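Long-range contacts in SWD1-like protein (Myceliophthora thermophila, PDB 6E29), which probably serves as a WD-repeat beta-propeller subunit of the COMPASS complex, which methylates histone H3: residues 29-37 with 319-330; 230-241 with 271-279. All coordinates share one frame; numbering follows the deposited sequence. Where two conformers were deposited one is given.

Both contacts join neighbouring blades of a seven-bladed beta-propeller. Contact 1 lies where the ring closes. Strand 317-322 shares a sheet with the N-terminal strand 19-23 and packs beside the first strand of the next blade, 28-33. Contact 2 packs the blade built from 218-265 against strand 274-279 of the following blade. The centres of the contacts are about 18 Å apart. They meet where strand 274-279 passes 317-322: Trp322 CD1 lies 3.1 Å from Phe279 O, and Trp322 NE1 makes a weak hydrogen bond to Ala278 O. Arg222 is a further tie. It pairs through its backbone with Leu231 of contact 2 and forms a salt bridge with Glu321 of contact 1.

Contact 1: 29-37 with 319-330; sequences TCVRFNRKG and VIEWHPHRALLA
Phe33 and His323 form an edge-to-face pair. The imidazole turns its CD2 edge to a face of the phenyl ring, with centroids 5.0 Å apart and planes at 72°. His323 CA sits over the ring, 3.9 Å from the Phe33 centroid, as a CH-pi contact. Apolar packing continues on both sides of this pair along the chain. Pro324 CD meets Phe33 CB at 3.6 Å, and Val31 CG2 rests against Val319 CG1, their side chains pointing oppositely. Strands 29-33 and 319-322 are the inner strands of adjacent propeller blades. They run nearly parallel, their axes 6.3 Å apart, and two waters span the gap. One joins backbone Thr29 O to Val319 N, the other Phe33 N to carboxylate Glu321 OE1. Among the polar side chains, His323 has CG anti to its backbone N (chi1 -170°), which brings NE2 to Gly37. NE2 donates to a lone pair of Gly37 O at 2.8 Å (152°). ND1 accepts from the amides of His325 and Arg326. With a leucine here, Gly37 O would probably lose its donor and these amides their shared acceptor. Glu321 OE1 makes a long salt bridge to Arg32 NE, 3.8 Å away; its stronger partner is Arg222.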
loop_
_atom_site.group_PDB
_atom_site.type_symbol
_atom_site.label_atom_id
_atom_site.label_comp_id
_atom_site.label_asym_id
_atom_site.label_seq_id
_atom_site.Cartn_x
_atom_site.Cartn_y
_atom_site.Cartn_z
ATOM N N THR B 29 7.955 -11.239 3.178
ATOM C CA THR B 29 7.801 -10.403 1.996
ATOM C C THR B 29 7.116 -9.089 2.310
ATOM O O THR B 29 7.185 -8.174 1.495
ATOM C CB THR B 29 6.980 -11.098 0.898
ATOM O OG1 THR B 29 5.684 -11.449 1.405
ATOM C CG2 THR B 29 7.663 -12.322 0.411
ATOM N N CYS B 30 6.488 -8.976 3.471
ATOM C CA CYS B 30 5.698 -7.798 3.816
ATOM C C CYS B 30 5.550 -7.766 5.336
ATOM O O CYS B 30 5.490 -8.829 5.956
ATOM C CB CYS B 30 4.349 -7.881 3.085
ATOM S SG CYS B 30 2.979 -6.796 3.556
ATOM N N VAL B 31 5.403 -6.568 5.913
ATOM C CA VAL B 31 5.110 -6.402 7.344
ATOM C C VAL B 31 4.132 -5.250 7.504
ATOM O O VAL B 31 4.083 -4.361 6.669
ATOM C CB VAL B 31 6.354 -6.082 8.171
ATOM C CG1 VAL B 31 7.108 -7.357 8.456
ATOM C CG2 VAL B 31 7.171 -5.042 7.432
ATOM N N ARG B 32 3.379 -5.254 8.606
ATOM C CA ARG B 32 2.418 -4.192 8.913
ATOM C C ARG B 32 2.113 -4.251 10.406
ATOM O O ARG B 32 1.724 -5.310 10.902
ATOM C CB ARG B 32 1.066 -4.335 8.150
ATOM C CG ARG B 32 0.221 -3.091 8.210
ATOM C CD ARG B 32 0.616 -2.184 6.996
ATOM N NE ARG B 32 0.026 -0.850 7.011
ATOM C CZ ARG B 32 -1.008 -0.468 6.261
ATOM N NH1 ARG B 32 -1.608 -1.341 5.437
ATOM N NH2 ARG B 32 -1.433 0.804 6.337
ATOM N N PHE B 33 2.302 -3.130 11.105
ATOM C CA PHE B 33 1.912 -3.040 12.524
ATOM C C PHE B 33 0.401 -2.841 12.636
ATOM O O PHE B 33 -0.203 -2.225 11.761
ATOM C CB PHE B 33 2.606 -1.847 13.181
ATOM C CG PHE B 33 4.085 -2.021 13.362
ATOM C CD1 PHE B 33 4.546 -2.713 14.476
ATOM C CD2 PHE B 33 5.020 -1.458 12.479
ATOM C CE1 PHE B 33 5.953 -2.912 14.722
ATOM C CE2 PHE B 33 6.433 -1.638 12.741
ATOM C CZ PHE B 33 6.874 -2.377 13.880
ATOM N N ASN B 34 -0.214 -3.343 13.727
ATOM C CA ASN B 34 -1.619 -2.984 13.973
ATOM C C ASN B 34 -1.649 -1.556 14.531
ATOM O O ASN B 34 -0.612 -0.904 14.686
ATOM C CB ASN B 34 -2.316 -4.034 14.863
ATOM C CG ASN B 34 -1.829 -4.013 16.326
ATOM O OD1 ASN B 34 -0.827 -3.388 16.650
ATOM N ND2 ASN B 34 -2.552 -4.724 17.216
ATOM N N ARG B 35 -2.839 -1.016 14.782
ATOM C CA ARG B 35 -2.893 0.416 15.092
ATOM C C ARG B 35 -2.437 0.725 16.503
ATOM O O ARG B 35 -1.851 1.795 16.750
ATOM C CB ARG B 35 -4.318 0.938 14.873
ATOM C CG ARG B 35 -4.849 0.530 13.523
ATOM C CD ARG B 35 -6.003 1.375 12.986
ATOM N NE ARG B 35 -5.841 1.523 11.540
ATOM C CZ ARG B 35 -5.961 0.532 10.657
ATOM N NH1 ARG B 35 -6.265 -0.706 11.053
ATOM N NH2 ARG B 35 -5.758 0.775 9.364
ATOM N N LYS B 36 -2.686 -0.182 17.442
ATOM C CA LYS B 36 -2.173 0.048 18.788
ATOM C C LYS B 36 -0.672 -0.135 18.851
ATOM O O LYS B 36 -0.036 0.413 19.745
ATOM C CB LYS B 36 -2.843 -0.884 19.813
ATOM C CG LYS B 36 -4.189 -0.346 20.346
ATOM C CD LYS B 36 -4.980 -1.386 21.166
ATOM C CE LYS B 36 -4.822 -1.144 22.658
ATOM N NZ LYS B 36 -3.386 -1.423 22.999
ATOM N N GLY B 37 -0.090 -0.856 17.899
ATOM C CA GLY B 37 1.331 -1.046 17.863
ATOM C C GLY B 37 1.827 -2.130 18.795
ATOM O O GLY B 37 3.014 -2.158 19.091
ATOM N N VAL B 319 10.135 -4.386 1.691
ATOM C CA VAL B 319 9.031 -3.637 2.310
ATOM C C VAL B 319 9.510 -3.041 3.610
ATOM O O VAL B 319 10.169 -3.729 4.401
ATOM C CB VAL B 319 7.825 -4.557 2.558
ATOM C CG1 VAL B 319 6.864 -3.976 3.634
ATOM C CG2 VAL B 319 7.070 -4.777 1.232
ATOM N N ILE B 320 9.100 -1.789 3.901
ATOM C CA ILE B 320 9.449 -1.187 5.190
ATOM C C ILE B 320 8.180 -0.639 5.826
ATOM O O ILE B 320 7.223 -0.294 5.139
ATOM C CB ILE B 320 10.525 -0.074 5.042
ATOM C CG1 ILE B 320 9.960 1.040 4.161
ATOM C CG2 ILE B 320 11.837 -0.684 4.422
ATOM C CD1 ILE B 320 10.901 2.174 3.989
ATOM N N GLU B 321 8.190 -0.512 7.146
ATOM C CA GLU B 321 7.011 -0.025 7.863
ATOM C C GLU B 321 7.468 0.623 9.150
ATOM O O GLU B 321 8.319 0.060 9.847
ATOM C CB GLU B 321 6.050 -1.154 8.242
ATOM C CG GLU B 321 5.303 -1.696 7.072
ATOM C CD GLU B 321 4.367 -0.654 6.478
ATOM O OE1 GLU B 321 3.700 0.097 7.244
ATOM O OE2 GLU B 321 4.330 -0.580 5.241
ATOM N N TRP B 322 6.929 1.791 9.471
ATOM C CA TRP B 322 7.193 2.390 10.771
ATOM C C TRP B 322 6.178 1.935 11.820
ATOM O O TRP B 322 4.995 1.726 11.504
ATOM C CB TRP B 322 7.088 3.912 10.687
ATOM C CG TRP B 322 8.140 4.623 9.861
ATOM C CD1 TRP B 322 8.122 4.835 8.500
ATOM C CD2 TRP B 322 9.307 5.287 10.357
ATOM N NE1 TRP B 322 9.212 5.606 8.129
ATOM C CE2 TRP B 322 9.934 5.908 9.253
ATOM C CE3 TRP B 322 9.867 5.447 11.629
ATOM C CZ2 TRP B 322 11.101 6.638 9.384
ATOM C CZ3 TRP B 322 11.032 6.175 11.748
ATOM C CH2 TRP B 322 11.624 6.759 10.641
ATOM N N HIS B 323 6.616 1.928 13.081
ATOM C CA HIS B 323 5.697 1.679 14.205
ATOM C C HIS B 323 4.684 2.838 14.327
ATOM O O HIS B 323 5.019 3.992 14.037
ATOM C CB HIS B 323 6.528 1.535 15.485
ATOM C CG HIS B 323 5.746 1.039 16.656
ATOM N ND1 HIS B 323 5.125 1.887 17.549
ATOM C CD2 HIS B 323 5.475 -0.225 17.073
ATOM C CE1 HIS B 323 4.517 1.161 18.484
ATOM N NE2 HIS B 323 4.700 -0.116 18.206
ATOM N N PRO B 324 3.425 2.566 14.723
ATOM C CA PRO B 324 2.416 3.653 14.738
ATOM C C PRO B 324 2.561 4.647 15.871
ATOM O O PRO B 324 1.805 5.651 15.891
ATOM C CB PRO B 324 1.071 2.906 14.883
ATOM C CG PRO B 324 1.476 1.572 15.573
ATOM C CD PRO B 324 2.827 1.243 14.961
ATOM N N HIS B 325 3.439 4.399 16.853
ATOM C CA HIS B 325 3.529 5.302 17.999
ATOM C C HIS B 325 4.969 5.702 18.293
ATOM O O HIS B 325 5.212 6.782 18.840
ATOM C CB HIS B 325 2.905 4.697 19.270
ATOM C CG HIS B 325 1.418 4.559 19.161
ATOM N ND1 HIS B 325 0.582 5.657 19.215
ATOM C CD2 HIS B 325 0.620 3.482 18.930
ATOM C CE1 HIS B 325 -0.672 5.262 19.044
ATOM N NE2 HIS B 325 -0.677 3.951 18.853
ATOM N N ARG B 326 5.910 4.828 17.981
ATOM C CA ARG B 326 7.290 5.049 18.384
ATOM C C ARG B 326 8.210 5.153 17.169
ATOM O O ARG B 326 7.880 4.681 16.085
ATOM C CB ARG B 326 7.824 3.906 19.256
ATOM C CG ARG B 326 6.965 3.587 20.551
ATOM C CD ARG B 326 6.969 4.768 21.528
ATOM N NE ARG B 326 6.119 4.477 22.695
ATOM C CZ ARG B 326 6.532 3.830 23.783
ATOM N NH1 ARG B 326 7.805 3.422 23.897
ATOM N NH2 ARG B 326 5.673 3.593 24.764
ATOM N N ALA B 327 9.422 5.693 17.398
ATOM C CA ALA B 327 10.352 5.918 16.275
ATOM C C ALA B 327 11.128 4.620 15.993
ATOM O O ALA B 327 12.313 4.442 16.335
ATOM C CB ALA B 327 11.294 7.079 16.620
ATOM N N LEU B 328 10.407 3.656 15.464
ATOM C CA LEU B 328 10.937 2.333 15.113
ATOM C C LEU B 328 10.624 2.065 13.650
ATOM O O LEU B 328 9.478 2.249 13.214
ATOM C CB LEU B 328 10.307 1.217 15.984
ATOM C CG LEU B 328 10.481 1.319 17.499
ATOM C CD1 LEU B 328 9.585 0.311 18.239
ATOM C CD2 LEU B 328 11.978 1.075 17.819
ATOM N N LEU B 329 11.614 1.585 12.883
ATOM C CA LEU B 329 11.425 1.380 11.437
ATOM C C LEU B 329 11.779 -0.078 11.186
ATOM O O LEU B 329 12.901 -0.488 11.502
ATOM C CB LEU B 329 12.351 2.328 10.626
ATOM C CG LEU B 329 12.439 2.143 9.110
ATOM C CD1 LEU B 329 11.014 2.293 8.423
ATOM C CD2 LEU B 329 13.427 3.161 8.531
ATOM N N ALA B 330 10.826 -0.878 10.685
ATOM C CA ALA B 330 11.078 -2.286 10.402
ATOM C C ALA B 330 11.269 -2.470 8.905
ATOM O O ALA B 330 10.600 -1.828 8.088
ATOM C CB ALA B 330 9.914 -3.168 10.878
HETATM O O HOH W 1 10.014 -7.149 0.992
HETATM O O HOH W 2 2.798 -0.764 9.567
#

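Contact 2: 230-241 with 271-279; sequences LLVNAQDRIIRT and RLSWNHVAF
The indole of Trp274 is covered on both faces. Ile239 CD1 lies 3.5 Å above one face in a CH-pi contact, and the carbonyl O of Leu272 stands over the opposite face. At the edge, Trp274 NE1 donates to Arg237 O over 3.1 Å, in a bent bond (142°) that reaches the oxygen from above its carbonyl plane. Trp299 and Tyr297 add edge-to-face contacts to the same indole. The Phe279 ring receives Leu231 on one face. Leu231 CB touches CE2 of Phe279 at 3.4 Å, and Leu231 CD2 sits over the ring centre. Thr241 CG2 approaches the ring obliquely at CE1. The guanidinium of Arg237 has Arg271 O near its edge.

Val277 reaches between Leu231 and Ile239, which cover the two aromatic groups. Its CG2 meets Leu231 CG at 3.8 Å, and its CG1 meets Ile239 CD1 at 3.6 Å.

Asn233 adds a second direct hydrogen bond. With chi1 near trans (-170°), its side chain extends to the facing strand. ND2 donates to Trp274 O at 3.1 Å, almost straight (171°). The oxygen lies in the amide plane of Asn233, but ND2 stands above the carbonyl plane. A water accepts from ND2 and donates to Asn275 O. Another water links Ala234 O to Trp274 N.

Strands 230-234 and 276-279 face each other nearly antiparallel, their axes 7.5 Å apart. Side chains and waters, rather than sheet pairing, join the middle strands of one blade to the first strand of the next, as is typical of the blade interfaces of a WD-repeat beta-propeller.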
loop_
_atom_site.group_PDB
_atom_site.type_symbol
_atom_site.label_atom_id
_atom_site.label_comp_id
_atom_site.label_asym_id
_atom_site.label_seq_id
_atom_site.Cartn_x
_atom_site.Cartn_y
_atom_site.Cartn_z
ATOM N N LEU B 230 -0.450 12.430 1.320
ATOM C CA LEU B 230 -0.353 11.219 0.524
ATOM C C LEU B 230 1.104 11.066 0.075
ATOM O O LEU B 230 1.698 12.005 -0.457
ATOM C CB LEU B 230 -1.256 11.309 -0.697
ATOM C CG LEU B 230 -1.162 10.237 -1.770
ATOM C CD1 LEU B 230 -1.785 8.922 -1.274
ATOM C CD2 LEU B 230 -1.863 10.795 -3.031
ATOM N N LEU B 231 1.628 9.875 0.230
ATOM C CA LEU B 231 2.960 9.491 -0.208
ATOM C C LEU B 231 2.822 8.562 -1.395
ATOM O O LEU B 231 2.019 7.625 -1.376
ATOM C CB LEU B 231 3.673 8.786 0.968
ATOM C CG LEU B 231 5.016 8.095 0.772
ATOM C CD1 LEU B 231 6.017 9.162 0.414
ATOM C CD2 LEU B 231 5.382 7.424 2.143
ATOM N N VAL B 232 3.618 8.809 -2.422
ATOM C CA VAL B 232 3.480 8.125 -3.699
ATOM C C VAL B 232 4.861 7.647 -4.150
ATOM O O VAL B 232 5.782 8.442 -4.219
ATOM C CB VAL B 232 2.907 9.028 -4.794
ATOM C CG1 VAL B 232 2.772 8.200 -6.106
ATOM C CG2 VAL B 232 1.562 9.654 -4.378
ATOM N N ASN B 233 5.015 6.353 -4.396
ATOM C CA ASN B 233 6.234 5.845 -5.019
ATOM C C ASN B 233 5.891 5.473 -6.453
ATOM O O ASN B 233 4.883 4.792 -6.695
ATOM C CB ASN B 233 6.812 4.623 -4.302
ATOM C CG ASN B 233 8.209 4.251 -4.825
ATOM O OD1 ASN B 233 8.952 5.117 -5.303
ATOM N ND2 ASN B 233 8.552 2.980 -4.754
ATOM N N ALA B 234 6.751 5.854 -7.375
ATOM C CA ALA B 234 6.525 5.568 -8.785
ATOM C C ALA B 234 7.855 5.275 -9.454
ATOM O O ALA B 234 8.924 5.603 -8.939
ATOM C CB ALA B 234 5.802 6.743 -9.477
ATOM N N GLN B 235 7.787 4.692 -10.632
ATOM C CA GLN B 235 8.981 4.150 -11.244
ATOM C C GLN B 235 9.834 5.202 -11.942
ATOM O O GLN B 235 10.671 4.841 -12.758
ATOM C CB GLN B 235 8.591 3.069 -12.246
ATOM C CG GLN B 235 8.172 1.750 -11.573
ATOM C CD GLN B 235 8.086 0.619 -12.615
ATOM O OE1 GLN B 235 7.952 0.880 -13.821
ATOM N NE2 GLN B 235 8.190 -0.629 -12.159
ATOM N N ASP B 236 9.631 6.486 -11.674
ATOM C CA ASP B 236 10.475 7.501 -12.276
ATOM C C ASP B 236 11.532 8.008 -11.299
ATOM O O ASP B 236 12.068 9.088 -11.498
ATOM C CB ASP B 236 9.638 8.655 -12.883
ATOM C CG ASP B 236 8.758 9.403 -11.854
ATOM O OD1 ASP B 236 8.785 9.035 -10.661
ATOM O OD2 ASP B 236 8.048 10.365 -12.265
ATOM N N ARG B 237 11.866 7.224 -10.259
ATOM C CA ARG B 237 12.976 7.491 -9.352
ATOM C C ARG B 237 12.677 8.632 -8.396
ATOM O O ARG B 237 13.583 9.155 -7.746
ATOM C CB ARG B 237 14.296 7.786 -10.111
ATOM C CG ARG B 237 14.785 6.615 -10.965
ATOM C CD ARG B 237 15.887 6.933 -11.949
ATOM N NE ARG B 237 16.311 5.669 -12.553
ATOM C CZ ARG B 237 15.624 5.008 -13.494
ATOM N NH1 ARG B 237 14.464 5.481 -13.964
ATOM N NH2 ARG B 237 16.088 3.858 -13.966
ATOM N N ILE B 238 11.428 9.075 -8.325
ATOM C CA ILE B 238 11.079 10.220 -7.509
ATOM C C ILE B 238 9.978 9.815 -6.553
ATOM O O ILE B 238 8.971 9.253 -6.980
ATOM C CB ILE B 238 10.631 11.407 -8.370
ATOM C CG1 ILE B 238 11.799 11.805 -9.273
ATOM C CG2 ILE B 238 10.223 12.561 -7.478
ATOM C CD1 ILE B 238 11.399 12.836 -10.346
ATOM N N ILE B 239 10.176 10.097 -5.266
ATOM C CA ILE B 239 9.153 9.924 -4.244
ATOM C C ILE B 239 8.470 11.269 -4.050
ATOM O O ILE B 239 9.122 12.326 -4.120
ATOM C CB ILE B 239 9.761 9.395 -2.933
ATOM C CG1 ILE B 239 10.474 8.074 -3.177
ATOM C CG2 ILE B 239 8.624 9.176 -1.881
ATOM C CD1 ILE B 239 11.469 7.650 -1.991
ATOM N N ARG B 240 7.145 11.247 -3.868
ATOM C CA ARG B 240 6.387 12.494 -3.798
ATOM C C ARG B 240 5.393 12.431 -2.666
ATOM O O ARG B 240 4.792 11.375 -2.438
ATOM C CB ARG B 240 5.581 12.738 -5.072
ATOM C CG ARG B 240 6.546 12.929 -6.293
ATOM C CD ARG B 240 5.717 12.972 -7.577
ATOM N NE ARG B 240 6.506 13.200 -8.795
ATOM C CZ ARG B 240 7.047 12.247 -9.541
ATOM N NH1 ARG B 240 6.923 10.950 -9.217
ATOM N NH2 ARG B 240 7.731 12.596 -10.637
ATOM N N THR B 241 5.207 13.563 -1.996
ATOM C CA THR B 241 4.112 13.747 -1.058
ATOM C C THR B 241 3.179 14.811 -1.606
ATOM O O THR B 241 3.611 15.763 -2.269
ATOM C CB THR B 241 4.603 14.139 0.319
ATOM O OG1 THR B 241 5.488 15.275 0.221
ATOM C CG2 THR B 241 5.347 12.920 0.953
ATOM N N ARG B 271 21.118 8.377 -9.215
ATOM C CA ARG B 271 19.948 7.928 -9.963
ATOM C C ARG B 271 19.358 6.644 -9.366
ATOM O O ARG B 271 19.182 5.615 -10.030
ATOM C CB ARG B 271 20.291 7.788 -11.442
ATOM C CG ARG B 271 20.079 9.126 -12.179
ATOM C CD ARG B 271 20.821 9.179 -13.485
ATOM N NE ARG B 271 21.602 10.416 -13.646
ATOM C CZ ARG B 271 21.227 11.481 -14.364
ATOM N NH1 ARG B 271 20.064 11.493 -15.017
ATOM N NH2 ARG B 271 22.014 12.544 -14.416
ATOM N N LEU B 272 19.118 6.706 -8.071
ATOM C CA LEU B 272 18.580 5.565 -7.333
ATOM C C LEU B 272 17.091 5.402 -7.589
ATOM O O LEU B 272 16.366 6.394 -7.684
ATOM C CB LEU B 272 18.798 5.736 -5.826
ATOM C CG LEU B 272 20.275 5.958 -5.427
ATOM C CD1 LEU B 272 20.437 6.187 -3.929
ATOM C CD2 LEU B 272 21.149 4.815 -5.918
ATOM N N SER B 273 16.650 4.147 -7.699
ATOM C CA SER B 273 15.238 3.799 -7.716
ATOM C C SER B 273 14.844 3.245 -6.356
ATOM O O SER B 273 15.665 2.671 -5.639
ATOM C CB SER B 273 14.909 2.776 -8.811
ATOM O OG SER B 273 15.218 3.290 -10.081
ATOM N N TRP B 274 13.585 3.485 -5.981
ATOM C CA TRP B 274 13.085 3.211 -4.638
ATOM C C TRP B 274 12.166 2.004 -4.648
ATOM O O TRP B 274 11.339 1.836 -5.545
ATOM C CB TRP B 274 12.358 4.429 -4.066
ATOM C CG TRP B 274 13.166 5.630 -4.276
ATOM C CD1 TRP B 274 12.929 6.618 -5.152
ATOM C CD2 TRP B 274 14.397 5.967 -3.598
ATOM N NE1 TRP B 274 13.924 7.569 -5.091
ATOM C CE2 TRP B 274 14.838 7.199 -4.142
ATOM C CE3 TRP B 274 15.130 5.376 -2.557
ATOM C CZ2 TRP B 274 15.985 7.852 -3.698
ATOM C CZ3 TRP B 274 16.313 6.036 -2.106
ATOM C CH2 TRP B 274 16.721 7.253 -2.685
ATOM N N ASN B 275 12.385 1.116 -3.701
ATOM C CA ASN B 275 11.672 -0.141 -3.725
ATOM C C ASN B 275 10.323 0.004 -3.005
ATOM O O ASN B 275 9.263 -0.208 -3.601
ATOM C CB ASN B 275 12.559 -1.192 -3.082
ATOM C CG ASN B 275 12.234 -2.533 -3.515
ATOM O OD1 ASN B 275 11.127 -2.781 -3.987
ATOM N ND2 ASN B 275 13.162 -3.445 -3.327
ATOM N N HIS B 276 10.353 0.396 -1.729
ATOM C CA HIS B 276 9.153 0.642 -0.950
ATOM C C HIS B 276 9.363 1.905 -0.129
ATOM O O HIS B 276 10.494 2.313 0.131
ATOM C CB HIS B 276 8.823 -0.588 -0.070
ATOM C CG HIS B 276 8.186 -1.694 -0.847
ATOM N ND1 HIS B 276 8.875 -2.787 -1.326
ATOM C CD2 HIS B 276 6.926 -1.804 -1.333
ATOM C CE1 HIS B 276 8.055 -3.551 -2.031
ATOM N NE2 HIS B 276 6.870 -2.970 -2.065
ATOM N N VAL B 277 8.255 2.525 0.287
ATOM C CA VAL B 277 8.316 3.761 1.049
ATOM C C VAL B 277 7.312 3.667 2.184
ATOM O O VAL B 277 6.364 2.880 2.122
ATOM C CB VAL B 277 7.982 4.994 0.205
ATOM C CG1 VAL B 277 9.107 5.121 -0.917
ATOM C CG2 VAL B 277 6.544 4.840 -0.443
ATOM N N ALA B 278 7.516 4.521 3.198
ATOM C CA ALA B 278 6.657 4.545 4.386
ATOM C C ALA B 278 6.731 5.886 5.118
ATOM O O ALA B 278 7.791 6.502 5.209
ATOM C CB ALA B 278 7.023 3.409 5.349
ATOM N N PHE B 279 5.598 6.293 5.696
ATOM C CA PHE B 279 5.493 7.430 6.588
ATOM C C PHE B 279 5.760 6.979 8.007
ATOM O O PHE B 279 5.197 5.967 8.440
ATOM C CB PHE B 279 4.064 7.970 6.620
ATOM C CG PHE B 279 3.705 8.987 5.508
ATOM C CD1 PHE B 279 4.496 10.070 5.245
ATOM C CD2 PHE B 279 2.478 8.859 4.849
ATOM C CE1 PHE B 279 4.136 11.034 4.268
ATOM C CE2 PHE B 279 2.085 9.798 3.839
ATOM C CZ PHE B 279 2.919 10.904 3.570
HETATM O O HOH W 3 6.600 0.948 -3.889
HETATM O O HOH W 4 11.446 4.707 -7.713
HETATM O O HOH W 5 16.287 9.026 -7.319
#